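Local coordinates for protein putative fimbrium tip subunit Fim1C (PDB 4EPS) that probably forms part of the tip of a fimbrium, a filamentous cell-surface appendage that mediates adhesion and biofilm formation, at residues Y187-V192 and Y274-S279; A323-H328 and Y390-E394; T426-P432 and Y504-F510. One frame throughout, in Å; residues are numbered along the deposited sequence.

Interaction 1: Y187-V192 and Y274-S279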
loop_
_atom_site.group_PDB
_atom_site.type_symbol
_atom_site.label_atom_id
_atom_site.label_comp_id
_atom_site.label_asym_id
_atom_site.label_seq_id
_atom_site.Cartn_x
_atom_site.Cartn_y
_atom_site.Cartn_z
ATOM N N TYR A 187 0.090 15.310 -4.486
ATOM C CA TYR A 187 -1.222 15.644 -3.928
ATOM C C TYR A 187 -0.983 15.946 -2.473
ATOM O O TYR A 187 -0.548 15.055 -1.759
ATOM C CB TYR A 187 -2.192 14.449 -4.100
ATOM C CG TYR A 187 -3.555 14.735 -3.511
ATOM C CD1 TYR A 187 -3.807 14.539 -2.152
ATOM C CD2 TYR A 187 -4.590 15.223 -4.310
ATOM C CE1 TYR A 187 -5.062 14.800 -1.606
ATOM C CE2 TYR A 187 -5.847 15.505 -3.771
ATOM C CZ TYR A 187 -6.075 15.292 -2.420
ATOM O OH TYR A 187 -7.306 15.574 -1.900
ATOM N N VAL A 188 -1.277 17.178 -2.012
ATOM C CA VAL A 188 -0.967 17.546 -0.628
ATOM C C VAL A 188 -2.159 18.163 0.072
ATOM O O VAL A 188 -2.696 19.168 -0.383
ATOM C CB VAL A 188 0.271 18.517 -0.547
ATOM C CG1 VAL A 188 0.645 18.808 0.910
ATOM C CG2 VAL A 188 1.479 17.955 -1.307
ATOM N N ALA A 189 -2.534 17.580 1.199
ATOM C CA ALA A 189 -3.584 18.104 2.082
ATOM C C ALA A 189 -2.934 19.201 2.944
ATOM O O ALA A 189 -1.940 18.928 3.602
ATOM C CB ALA A 189 -4.129 16.986 2.966
HETATM N N MSE A 190 -3.445 20.419 2.894
HETATM C CA MSE A 190 -2.855 21.557 3.628
HETATM C C MSE A 190 -3.857 22.157 4.582
HETATM O O MSE A 190 -5.064 22.075 4.349
HETATM C CB MSE A 190 -2.379 22.606 2.622
HETATM C CG MSE A 190 -1.167 22.134 1.837
HETATM SE SE MSE A 190 -0.754 23.296 0.401
HETATM C CE MSE A 190 -2.161 22.695 -0.989
ATOM N N SER A 191 -3.358 22.777 5.649
ATOM C CA SER A 191 -4.179 23.347 6.712
ATOM C C SER A 191 -5.208 24.338 6.185
ATOM O O SER A 191 -4.916 25.124 5.279
ATOM C CB SER A 191 -3.298 24.038 7.761
ATOM O OG SER A 191 -2.504 23.072 8.435
ATOM N N VAL A 192 -6.391 24.319 6.807
ATOM C CA VAL A 192 -7.489 25.215 6.465
ATOM C C VAL A 192 -7.832 26.107 7.654
ATOM O O VAL A 192 -7.343 25.896 8.784
ATOM C CB VAL A 192 -8.749 24.454 5.925
ATOM C CG1 VAL A 192 -8.474 23.876 4.546
ATOM C CG2 VAL A 192 -9.217 23.370 6.894
ATOM N N TYR A 274 -14.048 12.356 2.291
ATOM C CA TYR A 274 -13.261 13.471 1.774
ATOM C C TYR A 274 -13.456 14.711 2.636
ATOM O O TYR A 274 -14.584 15.069 2.981
ATOM C CB TYR A 274 -13.665 13.766 0.300
ATOM C CG TYR A 274 -12.611 14.590 -0.413
ATOM C CD1 TYR A 274 -11.464 13.993 -0.929
ATOM C CD2 TYR A 274 -12.755 15.972 -0.558
ATOM C CE1 TYR A 274 -10.499 14.743 -1.597
ATOM C CE2 TYR A 274 -11.792 16.732 -1.222
ATOM C CZ TYR A 274 -10.667 16.111 -1.738
ATOM O OH TYR A 274 -9.701 16.852 -2.367
ATOM N N TYR A 275 -12.347 15.363 3.002
ATOM C CA TYR A 275 -12.374 16.481 3.953
ATOM C C TYR A 275 -11.981 17.836 3.340
ATOM O O TYR A 275 -11.381 17.893 2.280
ATOM C CB TYR A 275 -11.466 16.136 5.167
ATOM C CG TYR A 275 -12.102 15.046 6.002
ATOM C CD1 TYR A 275 -11.961 13.699 5.656
ATOM C CD2 TYR A 275 -12.919 15.359 7.094
ATOM C CE1 TYR A 275 -12.660 12.699 6.334
ATOM C CE2 TYR A 275 -13.585 14.358 7.809
ATOM C CZ TYR A 275 -13.451 13.030 7.424
ATOM O OH TYR A 275 -14.130 12.046 8.101
ATOM N N ALA A 276 -12.336 18.930 4.036
ATOM C CA ALA A 276 -12.105 20.316 3.619
ATOM C C ALA A 276 -10.625 20.635 3.314
ATOM O O ALA A 276 -10.351 21.501 2.479
ATOM C CB ALA A 276 -12.641 21.271 4.675
ATOM N N ASP A 277 -9.676 19.914 3.931
ATOM C CA ASP A 277 -8.253 20.172 3.676
ATOM C C ASP A 277 -7.730 19.287 2.520
ATOM O O ASP A 277 -6.555 19.383 2.144
ATOM C CB ASP A 277 -7.437 19.933 4.974
ATOM C CG ASP A 277 -7.430 18.489 5.472
ATOM O OD1 ASP A 277 -8.311 17.692 5.034
ATOM O OD2 ASP A 277 -6.601 18.171 6.354
ATOM N N GLY A 278 -8.602 18.437 1.973
ATOM C CA GLY A 278 -8.222 17.531 0.897
ATOM C C GLY A 278 -7.802 16.171 1.408
ATOM O O GLY A 278 -7.448 15.304 0.614
ATOM N N SER A 279 -7.832 15.960 2.729
ATOM C CA SER A 279 -7.448 14.658 3.286
ATOM C C SER A 279 -8.544 13.630 2.995
ATOM O O SER A 279 -9.692 14.003 2.725
ATOM C CB SER A 279 -7.143 14.749 4.786
ATOM O OG SER A 279 -8.283 15.100 5.542
HETATM O O HOH W 1 -5.082 20.746 0.258
#
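Two tyrosine hydroxyls joined in relay to a backbone carbonyl give this contact its unusual feature. Tyr274 OH donates to Tyr187 OH (2.8 Å), and Tyr187 OH donates in turn to the carbonyl of Gly278, with OH to O only 2.5 Å. That carbonyl belongs to the turn that follows strand 273-275. Tyr275 to Gly278 form a type I beta turn, closed by Gly278 N to Tyr275 O at 2.8 Å, and Tyr275 N bonds Ser279 O as the hairpin continues into strand 280-281. Gly278 has the positive phi (94°) that glycine readily adopts, and a CB there would crowd the Tyr187 hydroxyl. Asp277 forms an Asx turn: its OD1 accepts from Ser279 N (2.9 Å) and also from Ser279 OG (2.6 Å), while OD2 hydrogen-bonds a glycerol, probably from the crystallisation liquor.

The hairpin meets residues 187-192 with little direct backbone pairing. Met190 N reaches Asp277 O by a weak bond of 3.4 Å, and water 1 bridges the same atoms, donating to Val188 O and Asp277 O and accepting from Met190 N. Ala189 CA makes a CA-H...O contact of 3.2 Å with Asp277 O. Ala189 CB lies 3.8 Å from Ser279 N, and Val192 CG1 lies 3.8 Å from Asp277 CA. Strand 187-190 pairs instead with strand 148-174 of the large mixed sheet, through Tyr187 with Tyr171 and Ala189 with Thr169. Direct polar links between the segments are thus two tyrosine hydroxyl bonds and one weak backbone bond, supplemented by a water, with Ala189 and Val192 packed on the turn and no strand pairing.

Interaction 2: A323-H328 and Y390-E394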
loop_
_atom_site.group_PDB
_atom_site.type_symbol
_atom_site.label_atom_id
_atom_site.label_comp_id
_atom_site.label_asym_id
_atom_site.label_seq_id
_atom_site.Cartn_x
_atom_site.Cartn_y
_atom_site.Cartn_z
ATOM N N ALA A 323 -11.264 21.704 -20.938
ATOM C CA ALA A 323 -11.243 22.783 -19.943
ATOM C C ALA A 323 -10.722 22.313 -18.586
ATOM O O ALA A 323 -10.063 23.088 -17.893
ATOM C CB ALA A 323 -12.638 23.372 -19.781
ATOM N N LEU A 324 -11.025 21.054 -18.199
ATOM C CA LEU A 324 -10.566 20.486 -16.933
ATOM C C LEU A 324 -9.038 20.326 -16.940
ATOM O O LEU A 324 -8.393 20.680 -15.955
ATOM C CB LEU A 324 -11.268 19.123 -16.678
ATOM C CG LEU A 324 -10.881 18.337 -15.404
ATOM C CD1 LEU A 324 -10.950 19.202 -14.152
ATOM C CD2 LEU A 324 -11.792 17.099 -15.232
ATOM N N LEU A 325 -8.474 19.767 -18.026
ATOM C CA LEU A 325 -7.020 19.583 -18.171
ATOM C C LEU A 325 -6.323 20.944 -18.152
ATOM O O LEU A 325 -5.291 21.109 -17.502
ATOM C CB LEU A 325 -6.703 18.833 -19.487
ATOM C CG LEU A 325 -5.219 18.705 -19.921
ATOM C CD1 LEU A 325 -4.380 17.956 -18.868
ATOM C CD2 LEU A 325 -5.105 17.972 -21.247
ATOM N N ARG A 326 -6.916 21.925 -18.829
ATOM C CA ARG A 326 -6.356 23.273 -18.908
ATOM C C ARG A 326 -6.377 24.005 -17.540
ATOM O O ARG A 326 -5.356 24.566 -17.138
ATOM C CB ARG A 326 -7.146 24.052 -19.966
ATOM C CG ARG A 326 -6.589 25.406 -20.343
ATOM C CD ARG A 326 -7.199 25.855 -21.656
ATOM N NE ARG A 326 -8.653 26.012 -21.566
ATOM C CZ ARG A 326 -9.528 25.438 -22.383
ATOM N NH1 ARG A 326 -9.113 24.650 -23.368
ATOM N NH2 ARG A 326 -10.826 25.655 -22.228
ATOM N N SER A 327 -7.514 23.975 -16.813
ATOM C CA SER A 327 -7.649 24.725 -15.565
ATOM C C SER A 327 -7.177 24.004 -14.302
ATOM O O SER A 327 -6.816 24.690 -13.349
ATOM C CB SER A 327 -9.092 25.165 -15.359
ATOM O OG SER A 327 -9.554 25.882 -16.492
ATOM N N HIS A 328 -7.256 22.651 -14.244
ATOM C CA HIS A 328 -6.884 21.919 -13.034
ATOM C C HIS A 328 -6.144 20.663 -13.450
ATOM O O HIS A 328 -6.650 19.555 -13.225
ATOM C CB HIS A 328 -8.137 21.602 -12.176
ATOM C CG HIS A 328 -8.838 22.822 -11.671
ATOM N ND1 HIS A 328 -9.943 23.344 -12.329
ATOM C CD2 HIS A 328 -8.538 23.619 -10.620
ATOM C CE1 HIS A 328 -10.296 24.425 -11.644
ATOM N NE2 HIS A 328 -9.479 24.638 -10.608
ATOM N N TYR A 390 -17.360 19.451 -15.275
ATOM C CA TYR A 390 -16.452 20.589 -15.061
ATOM C C TYR A 390 -16.500 21.524 -16.291
ATOM O O TYR A 390 -16.710 22.743 -16.144
ATOM C CB TYR A 390 -15.010 20.163 -14.731
ATOM C CG TYR A 390 -14.196 21.413 -14.470
ATOM C CD1 TYR A 390 -14.328 22.114 -13.274
ATOM C CD2 TYR A 390 -13.444 21.999 -15.489
ATOM C CE1 TYR A 390 -13.653 23.320 -13.059
ATOM C CE2 TYR A 390 -12.778 23.213 -15.292
ATOM C CZ TYR A 390 -12.894 23.873 -14.081
ATOM O OH TYR A 390 -12.272 25.082 -13.892
ATOM N N ASN A 391 -16.364 20.948 -17.495
ATOM C CA ASN A 391 -16.516 21.682 -18.750
ATOM C C ASN A 391 -17.798 22.501 -18.718
ATOM O O ASN A 391 -17.786 23.694 -19.048
ATOM C CB ASN A 391 -16.567 20.685 -19.936
ATOM C CG ASN A 391 -16.968 21.343 -21.228
ATOM O OD1 ASN A 391 -16.125 21.867 -21.952
ATOM N ND2 ASN A 391 -18.264 21.356 -21.531
ATOM N N ASN A 392 -18.933 21.842 -18.377
ATOM C CA ASN A 392 -20.243 22.498 -18.379
ATOM C C ASN A 392 -20.284 23.706 -17.438
ATOM O O ASN A 392 -20.924 24.706 -17.788
ATOM C CB ASN A 392 -21.370 21.496 -18.036
ATOM C CG ASN A 392 -21.465 20.379 -19.061
ATOM O OD1 ASN A 392 -20.856 20.446 -20.148
ATOM N ND2 ASN A 392 -22.139 19.276 -18.698
ATOM N N SER A 393 -19.625 23.609 -16.258
ATOM C CA SER A 393 -19.557 24.719 -15.298
ATOM C C SER A 393 -18.823 25.914 -15.919
ATOM O O SER A 393 -19.278 27.052 -15.791
ATOM C CB SER A 393 -18.851 24.279 -14.019
ATOM O OG SER A 393 -19.021 25.257 -13.008
ATOM N N GLU A 394 -17.697 25.653 -16.619
ATOM C CA GLU A 394 -16.925 26.725 -17.252
ATOM C C GLU A 394 -17.713 27.359 -18.403
ATOM O O GLU A 394 -17.640 28.575 -18.563
ATOM C CB GLU A 394 -15.547 26.245 -17.722
ATOM C CG GLU A 394 -14.562 26.166 -16.558
ATOM C CD GLU A 394 -13.100 26.363 -16.917
ATOM O OE1 GLU A 394 -12.780 26.421 -18.126
ATOM O OE2 GLU A 394 -12.263 26.396 -15.988
HETATM O O HOH W 2 -13.783 20.619 -21.923
HETATM O O HOH W 3 -10.531 27.074 -19.440
#
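Two helices pack crosswise here: the short helix 323-327 meets the beginning of helix 389-403 at 79°, with segment axes 9.6 Å apart at closest approach. Apolar contact centres on Tyr390, whose ring lies along the short helix, with CD2 3.6 Å from Leu324 CA and 3.8 Å from Leu324 CB. Leu324 and Tyr390 also touch Thr427, joining the helix pair to loop 426-432. The small Ala323 lets the backbones come close, its CA 5.5 Å from that of Asn391. Beyond the helix end, the His328 ring lies obliquely to that of Tyr390, with centroids 5.2 Å apart.

Polar contacts gather on Glu394. Its OE2 receives a very short bond from Tyr390 OH (2.5 Å), one helical turn earlier, and Ser327 OG lies 2.8 Å from the same oxygen. Ser327 OG is also 3.2 Å from Ala323 O, so its one proton has two possible acceptors.

Water extends the contact at two points. Water 3 accepts from Arg326 NE and donates to Glu394 OE1, while the Arg326 guanidinium makes a cation-pi contact with Tyr367. Asn391 ND2 binds Val368 O, and Asn391 OD1 accepts from water 2 at 2.7 Å, which itself accepts from Ala323 N at 2.9 Å.

Interaction 3: T426-P432 and Y504-F510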
loop_
_atom_site.group_PDB
_atom_site.type_symbol
_atom_site.label_atom_id
_atom_site.label_comp_id
_atom_site.label_asym_id
_atom_site.label_seq_id
_atom_site.Cartn_x
_atom_site.Cartn_y
_atom_site.Cartn_z
ATOM N N THR A 426 -8.571 21.398 -5.572
ATOM C CA THR A 426 -9.633 20.744 -6.370
ATOM C C THR A 426 -10.231 21.687 -7.418
ATOM O O THR A 426 -9.909 22.876 -7.465
ATOM C CB THR A 426 -10.760 20.219 -5.437
ATOM O OG1 THR A 426 -11.532 21.321 -4.924
ATOM C CG2 THR A 426 -10.228 19.323 -4.319
ATOM N N THR A 427 -11.178 21.155 -8.230
ATOM C CA THR A 427 -11.871 21.945 -9.238
ATOM C C THR A 427 -12.821 22.960 -8.621
ATOM O O THR A 427 -13.239 23.894 -9.298
ATOM C CB THR A 427 -12.741 20.992 -10.125
ATOM O OG1 THR A 427 -13.707 20.335 -9.289
ATOM C CG2 THR A 427 -11.926 19.965 -10.889
ATOM N N GLY A 428 -13.257 22.694 -7.396
ATOM C CA GLY A 428 -14.365 23.400 -6.782
ATOM C C GLY A 428 -15.630 22.626 -7.171
ATOM O O GLY A 428 -15.585 21.727 -8.026
ATOM N N TRP A 429 -16.750 22.939 -6.541
ATOM C CA TRP A 429 -18.021 22.239 -6.764
ATOM C C TRP A 429 -18.692 22.616 -8.107
ATOM O O TRP A 429 -18.739 23.798 -8.482
ATOM C CB TRP A 429 -19.013 22.548 -5.622
ATOM C CG TRP A 429 -18.592 22.060 -4.256
ATOM C CD1 TRP A 429 -18.359 22.830 -3.145
ATOM C CD2 TRP A 429 -18.410 20.693 -3.843
ATOM N NE1 TRP A 429 -18.046 22.028 -2.074
ATOM C CE2 TRP A 429 -18.061 20.713 -2.472
ATOM C CE3 TRP A 429 -18.523 19.449 -4.497
ATOM C CZ2 TRP A 429 -17.824 19.542 -1.744
ATOM C CZ3 TRP A 429 -18.267 18.288 -3.780
ATOM C CH2 TRP A 429 -17.933 18.336 -2.417
ATOM N N TYR A 430 -19.283 21.622 -8.776
ATOM C CA TYR A 430 -20.052 21.866 -10.005
ATOM C C TYR A 430 -21.233 20.883 -10.079
ATOM O O TYR A 430 -21.197 19.828 -9.454
ATOM C CB TYR A 430 -19.177 21.777 -11.278
ATOM C CG TYR A 430 -18.476 20.446 -11.456
ATOM C CD1 TYR A 430 -19.124 19.363 -12.066
ATOM C CD2 TYR A 430 -17.198 20.238 -10.942
ATOM C CE1 TYR A 430 -18.505 18.116 -12.168
ATOM C CE2 TYR A 430 -16.562 19.005 -11.066
ATOM C CZ TYR A 430 -17.222 17.948 -11.672
ATOM O OH TYR A 430 -16.578 16.751 -11.800
ATOM N N VAL A 431 -22.252 21.214 -10.881
ATOM C CA VAL A 431 -23.396 20.303 -11.105
ATOM C C VAL A 431 -22.888 19.213 -12.050
ATOM O O VAL A 431 -22.422 19.528 -13.151
ATOM C CB VAL A 431 -24.657 21.020 -11.656
ATOM C CG1 VAL A 431 -25.766 20.013 -11.979
ATOM C CG2 VAL A 431 -25.175 22.089 -10.673
ATOM N N PRO A 432 -22.941 17.928 -11.653
ATOM C CA PRO A 432 -22.399 16.881 -12.532
ATOM C C PRO A 432 -23.123 16.810 -13.862
ATOM O O PRO A 432 -24.313 17.108 -13.927
ATOM C CB PRO A 432 -22.627 15.578 -11.723
ATOM C CG PRO A 432 -23.774 15.925 -10.771
ATOM C CD PRO A 432 -23.475 17.358 -10.395
ATOM N N TYR A 504 -30.447 18.425 -6.140
ATOM C CA TYR A 504 -29.045 18.727 -6.387
ATOM C C TYR A 504 -28.100 17.854 -5.574
ATOM O O TYR A 504 -28.276 17.695 -4.366
ATOM C CB TYR A 504 -28.743 20.180 -5.976
ATOM C CG TYR A 504 -29.205 21.218 -6.966
ATOM C CD1 TYR A 504 -28.410 21.574 -8.049
ATOM C CD2 TYR A 504 -30.404 21.906 -6.777
ATOM C CE1 TYR A 504 -28.807 22.563 -8.944
ATOM C CE2 TYR A 504 -30.818 22.890 -7.674
ATOM C CZ TYR A 504 -30.007 23.226 -8.744
ATOM O OH TYR A 504 -30.388 24.193 -9.628
ATOM N N ARG A 505 -27.053 17.382 -6.228
ATOM C CA ARG A 505 -25.828 16.826 -5.633
ATOM C C ARG A 505 -24.687 17.488 -6.404
ATOM O O ARG A 505 -24.794 17.618 -7.623
ATOM C CB ARG A 505 -25.755 15.293 -5.735
ATOM C CG ARG A 505 -26.622 14.551 -4.724
ATOM C CD ARG A 505 -25.947 14.488 -3.351
ATOM N NE ARG A 505 -26.851 13.869 -2.382
ATOM C CZ ARG A 505 -26.519 13.550 -1.139
ATOM N NH1 ARG A 505 -25.289 13.792 -0.686
ATOM N NH2 ARG A 505 -27.421 13.032 -0.322
ATOM N N PHE A 506 -23.676 17.993 -5.722
ATOM C CA PHE A 506 -22.546 18.608 -6.409
ATOM C C PHE A 506 -21.387 17.646 -6.428
ATOM O O PHE A 506 -21.270 16.772 -5.565
ATOM C CB PHE A 506 -22.143 19.939 -5.734
ATOM C CG PHE A 506 -23.156 21.014 -6.052
ATOM C CD1 PHE A 506 -24.305 21.170 -5.272
ATOM C CD2 PHE A 506 -22.979 21.856 -7.148
ATOM C CE1 PHE A 506 -25.272 22.137 -5.601
ATOM C CE2 PHE A 506 -23.942 22.829 -7.468
ATOM C CZ PHE A 506 -25.098 22.935 -6.715
ATOM N N PHE A 507 -20.539 17.809 -7.425
ATOM C CA PHE A 507 -19.311 17.055 -7.591
ATOM C C PHE A 507 -18.094 17.984 -7.591
ATOM O O PHE A 507 -18.217 19.148 -7.958
ATOM C CB PHE A 507 -19.317 16.353 -8.953
ATOM C CG PHE A 507 -19.949 14.981 -9.036
ATOM C CD1 PHE A 507 -21.157 14.714 -8.391
ATOM C CD2 PHE A 507 -19.415 14.009 -9.878
ATOM C CE1 PHE A 507 -21.797 13.472 -8.544
ATOM C CE2 PHE A 507 -20.043 12.762 -10.028
ATOM C CZ PHE A 507 -21.239 12.512 -9.378
ATOM N N LEU A 508 -16.920 17.427 -7.303
ATOM C CA LEU A 508 -15.647 18.128 -7.496
ATOM C C LEU A 508 -14.654 17.104 -8.009
ATOM O O LEU A 508 -14.845 15.909 -7.781
ATOM C CB LEU A 508 -15.159 18.880 -6.233
ATOM C CG LEU A 508 -14.775 18.119 -4.947
ATOM C CD1 LEU A 508 -13.462 17.304 -5.115
ATOM C CD2 LEU A 508 -14.580 19.129 -3.807
ATOM N N GLY A 509 -13.638 17.560 -8.721
ATOM C CA GLY A 509 -12.549 16.704 -9.179
ATOM C C GLY A 509 -11.337 16.981 -8.301
ATOM O O GLY A 509 -11.129 18.124 -7.886
ATOM N N PHE A 510 -10.550 15.942 -7.989
ATOM C CA PHE A 510 -9.314 16.074 -7.169
ATOM C C PHE A 510 -8.182 15.194 -7.738
ATOM O O PHE A 510 -8.468 14.356 -8.630
ATOM C CB PHE A 510 -9.596 15.716 -5.690
ATOM C CG PHE A 510 -9.818 14.240 -5.407
ATOM C CD1 PHE A 510 -11.041 13.629 -5.704
ATOM C CD2 PHE A 510 -8.806 13.462 -4.846
ATOM C CE1 PHE A 510 -11.248 12.267 -5.456
ATOM C CE2 PHE A 510 -9.019 12.092 -4.578
ATOM C CZ PHE A 510 -10.232 11.503 -4.899
ATOM O OXT PHE A 510 -7.004 15.354 -7.311
#
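The extended loop 426-432, between helices 408-419 and 434-438, runs antiparallel to the C-terminal end of strand 502-509 and pairs with it at one true bridge. Tyr430 and Phe507 form a hydrogen-bonded pair, with Tyr430 N to Phe507 O at 2.8 Å and Phe507 N to Tyr430 O at 2.9 Å. Farther along, Thr427 N donates to Gly509 O (3.1 Å), but the return bond from Gly509 N goes to the side-chain OG1 of Thr427 (2.8 Å). That hydroxyl donates to Gly428 O (2.7 Å), linking the strand to its own loop.

Three CH-pi contacts knit the side chains together. Leu508 CD2 sits 3.7 Å from the centroid of the Trp429 six-membered ring, Phe507 CB 4.1 Å from that of Tyr430, and Pro432 CB 3.7 Å from that of Phe507. Val431 CG2 fills the space beside Phe506, 3.5 Å from its CE2. A CB at Gly509 would be tight against Thr427 CG2, about 3.0 Å away.

Several polar groups find partners outside the two segments: Trp429 NE1 bonds Phe420 O, Tyr430 OH bonds Glu436, and the C-terminal carboxylate of Phe510 reaches His333. Strand 502-509 also pairs with strands 334-338 and 342-344. An isolated antiparallel bridge thus adds an aromatic-rich loop to an inner strand of the six-stranded antiparallel sheet.

In the fold
From the N terminus, the three contacts follow one another in series, none nested or crossed. Interaction 1 closes a helix-free span of 81 intervening residues and joins the large mixed sheet that includes strands 148-174 and 187-190 to the hairpin edge of the six-stranded sheet. Interaction 2 then closes a loop of 61 intervening residues between two helices, and interaction 3 one of 71 that ends at the C-terminal segment. Interaction 3 touches both others. Thr426 CG2 lies 3.2 Å from Tyr274 OH of interaction 1, while Thr427 CG2 lies 3.5 Å from Leu324 CD1 of interaction 2. Interactions 1 and 2 do not meet, their nearest atoms being about 10 Å apart; loop 426-432 bridges them.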